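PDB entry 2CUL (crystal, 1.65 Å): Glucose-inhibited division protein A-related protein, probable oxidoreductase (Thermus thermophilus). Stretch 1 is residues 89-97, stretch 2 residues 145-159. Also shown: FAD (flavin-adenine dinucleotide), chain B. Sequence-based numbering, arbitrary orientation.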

# COMPACT_ATOMS: atom_id res chain seq x y z
N ALA A 89 -6.06 2.07 10.93
CA ALA A 89 -5.02 1.90 11.93
C ALA A 89 -3.74 2.43 11.32
O ALA A 89 -3.58 2.41 10.09
N THR A 90 -2.84 2.93 12.16
CA THR A 90 -1.57 3.47 11.68
C THR A 90 -0.44 2.53 12.07
O THR A 90 -0.07 2.45 13.24
N ALA A 91 0.10 1.79 11.10
CA ALA A 91 1.19 0.87 11.38
C ALA A 91 2.41 1.65 11.83
O ALA A 91 2.83 2.60 11.18
N THR A 92 3.00 1.22 12.95
CA THR A 92 4.16 1.90 13.50
C THR A 92 5.39 1.01 13.60
O THR A 92 6.48 1.48 13.91
N GLY A 93 5.21 -0.28 13.34
CA GLY A 93 6.33 -1.20 13.41
C GLY A 93 5.93 -2.62 13.10
O GLY A 93 4.74 -2.93 12.98
N LEU A 94 6.91 -3.50 12.97
CA LEU A 94 6.64 -4.89 12.66
C LEU A 94 6.53 -5.75 13.91
O LEU A 94 7.35 -5.64 14.83
N LEU A 95 5.50 -6.59 13.98
CA LEU A 95 5.34 -7.50 15.11
C LEU A 95 6.20 -8.71 14.74
O LEU A 95 5.98 -9.33 13.70
N LEU A 96 7.16 -9.04 15.59
CA LEU A 96 8.05 -10.16 15.29
C LEU A 96 8.03 -11.28 16.32
O LEU A 96 7.86 -11.06 17.51
N GLU A 97 8.21 -12.50 15.82
CA GLU A 97 8.33 -13.68 16.65
C GLU A 97 9.62 -14.24 16.07
O GLU A 97 9.62 -14.94 15.05
N SER A 145 2.23 11.71 6.89
CA SER A 145 3.02 10.49 7.00
C SER A 145 3.58 10.39 8.41
O SER A 145 4.26 11.31 8.88
N TYR A 146 3.27 9.30 9.09
CA TYR A 146 3.76 9.04 10.45
C TYR A 146 5.16 8.45 10.28
O TYR A 146 5.36 7.54 9.48
N PRO A 147 6.14 8.96 11.05
CA PRO A 147 7.54 8.50 10.99
C PRO A 147 7.89 7.15 11.60
O PRO A 147 8.94 6.58 11.30
N ASP A 148 7.01 6.63 12.44
CA ASP A 148 7.26 5.37 13.14
C ASP A 148 7.65 4.15 12.33
O ASP A 148 8.64 3.49 12.66
N LEU A 149 6.89 3.83 11.29
CA LEU A 149 7.20 2.63 10.51
C LEU A 149 8.59 2.68 9.88
O LEU A 149 9.34 1.71 9.96
N LEU A 150 8.95 3.80 9.26
CA LEU A 150 10.27 3.91 8.66
C LEU A 150 11.35 3.75 9.73
O LEU A 150 12.36 3.08 9.51
N GLU A 151 11.14 4.38 10.88
CA GLU A 151 12.10 4.29 11.97
C GLU A 151 12.28 2.84 12.40
O GLU A 151 13.41 2.39 12.63
N ASP A 152 11.18 2.11 12.51
CA ASP A 152 11.26 0.72 12.93
C ASP A 152 12.00 -0.12 11.88
O ASP A 152 12.87 -0.91 12.22
N LEU A 153 11.64 0.07 10.61
CA LEU A 153 12.29 -0.68 9.54
C LEU A 153 13.79 -0.36 9.51
O LEU A 153 14.61 -1.25 9.32
N SER A 154 14.12 0.91 9.71
CA SER A 154 15.52 1.34 9.71
C SER A 154 16.27 0.71 10.88
O SER A 154 17.39 0.23 10.73
N ARG A 155 15.63 0.70 12.05
CA ARG A 155 16.25 0.11 13.23
C ARG A 155 16.51 -1.38 13.03
O ARG A 155 17.49 -1.91 13.55
N LEU A 156 15.63 -2.04 12.29
CA LEU A 156 15.77 -3.47 12.04
C LEU A 156 16.86 -3.77 11.02
O LEU A 156 17.24 -4.93 10.83
N GLY A 157 17.36 -2.73 10.35
CA GLY A 157 18.42 -2.92 9.38
C GLY A 157 18.07 -2.78 7.91
O GLY A 157 18.95 -2.85 7.06
N PHE A 158 16.79 -2.56 7.61
CA PHE A 158 16.39 -2.41 6.22
C PHE A 158 17.05 -1.22 5.53
O PHE A 158 17.21 -0.16 6.12
N ARG A 159 17.45 -1.43 4.28
CA ARG A 159 18.10 -0.40 3.47
C ARG A 159 17.09 0.24 2.51
O ARG A 159 16.20 -0.44 2.00

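Packing of residues 89-97, two short strands that meet at a corner at Gly93, against the loop and helix of 145-159, a contact that buries 507 Å² summed over both sides. Its apolar centre is Leu94, whose CA-to-CB bond points toward the helix and whose side chain adopts chi1 m, chi2 t. This conformation carries CD1 into a pocket lined by three residues from the end of stretch 2: Leu94 CD1 lies 3.8 Å from Leu153 CD2, 3.9 Å from Leu156 CD1 and 4.3 Å from Phe158 CE2. Leu153 (m, t) leaves its backbone sideways, but its end comes nearer to the strand; Leu156 (m, t) points toward it directly. The Phe158 ring (chi1 m, chi2 -82°) meets the leucine methyl obliquely. The turn just before Phe158 is a Schellman motif: Gly157 has a positive phi of 108°, with Phe158 N bonded to Leu153 O (3.1 Å) and Gly157 N to Ser154 O (3.0 Å). A CB at Gly157 would be jammed against the preceding carbonyl oxygen.

Farther along the strand, Leu96 (m, t) extends the apolar row, its CD1 4.1 Å from Leu156 CD2. Leu95, between these two inward leucines, points away, in the usual alternation of a strand.

In the other direction the chain turns a corner at Gly93 and the backbones draw close, with the CA atoms of Thr92 and Leu149 4.3 Å apart. Leu149 (t, p) is buried here: its CB lies 3.7 Å from Ala91 O and its CD1 4.0 Å from Gly93 N. Thr92 (p) packs its CB 3.5 Å from the CB of Asp148 (m). At the far end of the contact Thr90 (m) points toward Tyr146 (m) and lays CG2 over one face of its ring, 3.8 Å from the ring centroid, a CH-pi contact.

The polar partners are few. Asp152 (t) points toward the strand, and its OD2 accepts a hydrogen bond from Leu94 N at 2.9 Å, with a nearly straight N-H...O angle of 166°; its OD1 is satisfied elsewhere in the structure. The same OD2 lies 3.3 Å from Gly93 CA, and an ideal CB on that glycine would come within 3.0 Å of the carboxylate oxygen, so the absent side chain leaves room for the bond. Gly93 N, by contrast, is buried without a partner. Thr92 O and Asp148 O, 3.2 Å apart, are both acceptors and do not bond.

Water 1 bridges the two backbones, donating to Ala91 O (2.8 Å) and weakly to Tyr146 O (3.2 Å) while accepting from Leu149 N (2.8 Å). The FAD adenine reads the backbone of Ala91 in both directions: Ala91 N donates to FAD N1A and FAD N6A donates to Ala91 O, each at 2.9 Å. Leu149 CD2 approaches FAD N6A at 3.7 Å, so this leucine touches both strand and cofactor.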

# COMPACT_ATOMS: atom_id res chain seq x y z
CB ALA A 89 -4.87 0.42 12.30
CB THR A 90 -1.30 4.85 12.28
OG1 THR A 90 -2.41 5.72 12.02
CG2 THR A 90 -0.04 5.45 11.66
CB ALA A 91 1.51 0.03 10.15
CB THR A 92 3.86 2.46 14.90
OG1 THR A 92 3.38 1.39 15.74
CG2 THR A 92 2.81 3.56 14.83
CB LEU A 94 7.75 -5.46 11.77
CG LEU A 94 8.05 -4.73 10.45
CD1 LEU A 94 9.10 -5.51 9.68
CD2 LEU A 94 6.77 -4.61 9.63
CB LEU A 95 3.89 -7.94 15.27
CG LEU A 95 2.89 -6.96 15.86
CD1 LEU A 95 1.52 -7.62 15.92
CD2 LEU A 95 3.33 -6.53 17.25
CB LEU A 96 9.49 -9.67 15.17
CG LEU A 96 9.82 -8.51 14.22
CD1 LEU A 96 11.31 -8.20 14.30
CD2 LEU A 96 9.43 -8.89 12.80
CB GLU A 97 7.15 -14.64 16.45
CG GLU A 97 5.82 -14.02 16.82
CD GLU A 97 4.69 -15.03 16.94
OE1 GLU A 97 4.72 -16.06 16.24
OE2 GLU A 97 3.77 -14.78 17.75
CB SER A 145 4.17 10.53 5.99
OG SER A 145 5.16 9.56 6.31
CB TYR A 146 2.85 8.04 11.17
CG TYR A 146 1.60 8.65 11.77
CD1 TYR A 146 0.66 9.30 10.97
CD2 TYR A 146 1.33 8.53 13.13
CE1 TYR A 146 -0.51 9.83 11.51
CE2 TYR A 146 0.16 9.06 13.69
CZ TYR A 146 -0.75 9.70 12.87
OH TYR A 146 -1.91 10.21 13.42
CB PRO A 147 8.28 9.63 11.69
CG PRO A 147 7.33 9.98 12.79
CD PRO A 147 5.99 10.03 12.06
CB ASP A 148 6.05 5.03 14.00
CG ASP A 148 5.61 6.19 14.86
OD1 ASP A 148 5.86 6.14 16.08
OD2 ASP A 148 5.02 7.14 14.31
CB LEU A 149 6.14 2.40 9.43
CG LEU A 149 6.29 1.13 8.60
CD1 LEU A 149 6.35 -0.11 9.50
CD2 LEU A 149 5.12 1.02 7.62
CB LEU A 150 10.45 5.27 7.97
CG LEU A 150 11.88 5.54 7.47
CD1 LEU A 150 12.27 4.49 6.44
CD2 LEU A 150 11.97 6.94 6.89
CB GLU A 151 11.64 5.14 13.16
CG GLU A 151 12.56 5.10 14.37
CD GLU A 151 14.01 5.43 14.03
OE1 GLU A 151 14.49 6.21 13.12
OE2 GLU A 151 14.75 5.16 15.07
CB ASP A 152 9.87 0.13 13.16
CG ASP A 152 9.91 -1.16 13.96
OD1 ASP A 152 10.41 -1.12 15.10
OD2 ASP A 152 9.47 -2.21 13.44
CB LEU A 153 11.65 -0.33 8.19
CG LEU A 153 10.19 -0.78 8.03
CD1 LEU A 153 9.59 -0.15 6.78
CD2 LEU A 153 10.11 -2.30 7.96
CB SER A 154 15.61 2.87 9.82
OG SER A 154 14.96 3.49 8.72
CB ARG A 155 15.35 0.30 14.46
CG ARG A 155 15.26 1.72 14.96
CD ARG A 155 14.53 1.76 16.29
NE ARG A 155 14.38 3.11 16.80
CZ ARG A 155 13.80 3.41 17.96
NH1 ARG A 155 13.31 2.44 18.72
NH2 ARG A 155 13.70 4.67 18.35
CB LEU A 156 14.44 -4.06 11.58
CG LEU A 156 13.31 -4.02 12.62
CD1 LEU A 156 12.02 -4.53 12.01
CD2 LEU A 156 13.70 -4.85 13.84
CB PHE A 158 14.87 -2.27 6.12
CG PHE A 158 14.13 -3.56 6.32
CD1 PHE A 158 13.98 -4.46 5.27
CD2 PHE A 158 13.60 -3.88 7.57
CE1 PHE A 158 13.30 -5.66 5.46
CE2 PHE A 158 12.92 -5.09 7.76
CZ PHE A 158 12.77 -5.98 6.70
CB ARG A 159 19.25 -0.99 2.66
CG ARG A 159 20.39 -1.57 3.48
CD ARG A 159 21.00 -0.52 4.40
NE ARG A 159 22.41 -0.79 4.66
CZ ARG A 159 23.18 -0.06 5.47
NH1 ARG A 159 22.67 0.99 6.10
NH2 ARG A 159 24.45 -0.38 5.63
PA FAD B . -0.54 4.66 -2.45
O1A FAD B . 0.03 5.96 -2.09
O2A FAD B . -1.61 4.58 -3.49
O5B FAD B . -1.12 3.96 -1.14
C5B FAD B . -0.32 3.88 0.04
C4B FAD B . -1.30 3.71 1.20
O4B FAD B . -0.54 3.29 2.33
C3B FAD B . -2.03 5.01 1.62
O3B FAD B . -3.42 4.83 1.72
C2B FAD B . -1.36 5.36 2.92
O2B FAD B . -2.11 6.19 3.78
C1B FAD B . -1.04 3.98 3.47
N9A FAD B . 0.00 3.95 4.49
C8A FAD B . 1.30 4.38 4.37
N7A FAD B . 2.00 4.21 5.48
C5A FAD B . 1.11 3.65 6.37
C6A FAD B . 1.24 3.23 7.72
N6A FAD B . 2.36 3.33 8.41
N1A FAD B . 0.12 2.69 8.33
C2A FAD B . -1.06 2.58 7.64
N3A FAD B . -1.25 2.95 6.34
C4A FAD B . -0.14 3.48 5.76
N1 FAD B . 1.06 7.67 -11.03
C2 FAD B . 0.12 7.93 -12.01
O2 FAD B . -0.29 7.05 -12.73
N3 FAD B . -0.35 9.24 -12.16
C4 FAD B . 0.06 10.31 -11.38
O4 FAD B . -0.40 11.45 -11.57
C4X FAD B . 1.02 10.04 -10.38
N5 FAD B . 1.49 11.07 -9.57
C5X FAD B . 2.43 10.81 -8.59
C6 FAD B . 2.89 11.86 -7.79
C7 FAD B . 3.84 11.66 -6.77
C7M FAD B . 4.28 12.84 -5.93
C8 FAD B . 4.35 10.33 -6.56
C8M FAD B . 5.36 10.03 -5.48
C9 FAD B . 3.90 9.26 -7.37
C9A FAD B . 2.94 9.47 -8.39
N10 FAD B . 2.45 8.41 -9.24
C10 FAD B . 1.50 8.70 -10.23
C1' FAD B . 2.95 6.98 -9.11
C2' FAD B . 2.03 5.92 -8.47
O2' FAD B . 1.04 5.54 -9.39
C3' FAD B . 1.35 6.42 -7.18
O3' FAD B . 2.32 6.80 -6.20
C4' FAD B . 0.46 5.35 -6.51
O4' FAD B . -0.37 5.93 -5.51
C5' FAD B . 1.37 4.25 -5.91
O5' FAD B . 0.55 3.22 -5.33
P FAD B . 0.87 2.57 -3.92
O1P FAD B . -0.17 1.55 -3.74
O2P FAD B . 2.30 2.10 -3.85
O3P FAD B . 0.71 3.74 -2.87
O HOH W 1 4.33 4.99 11.04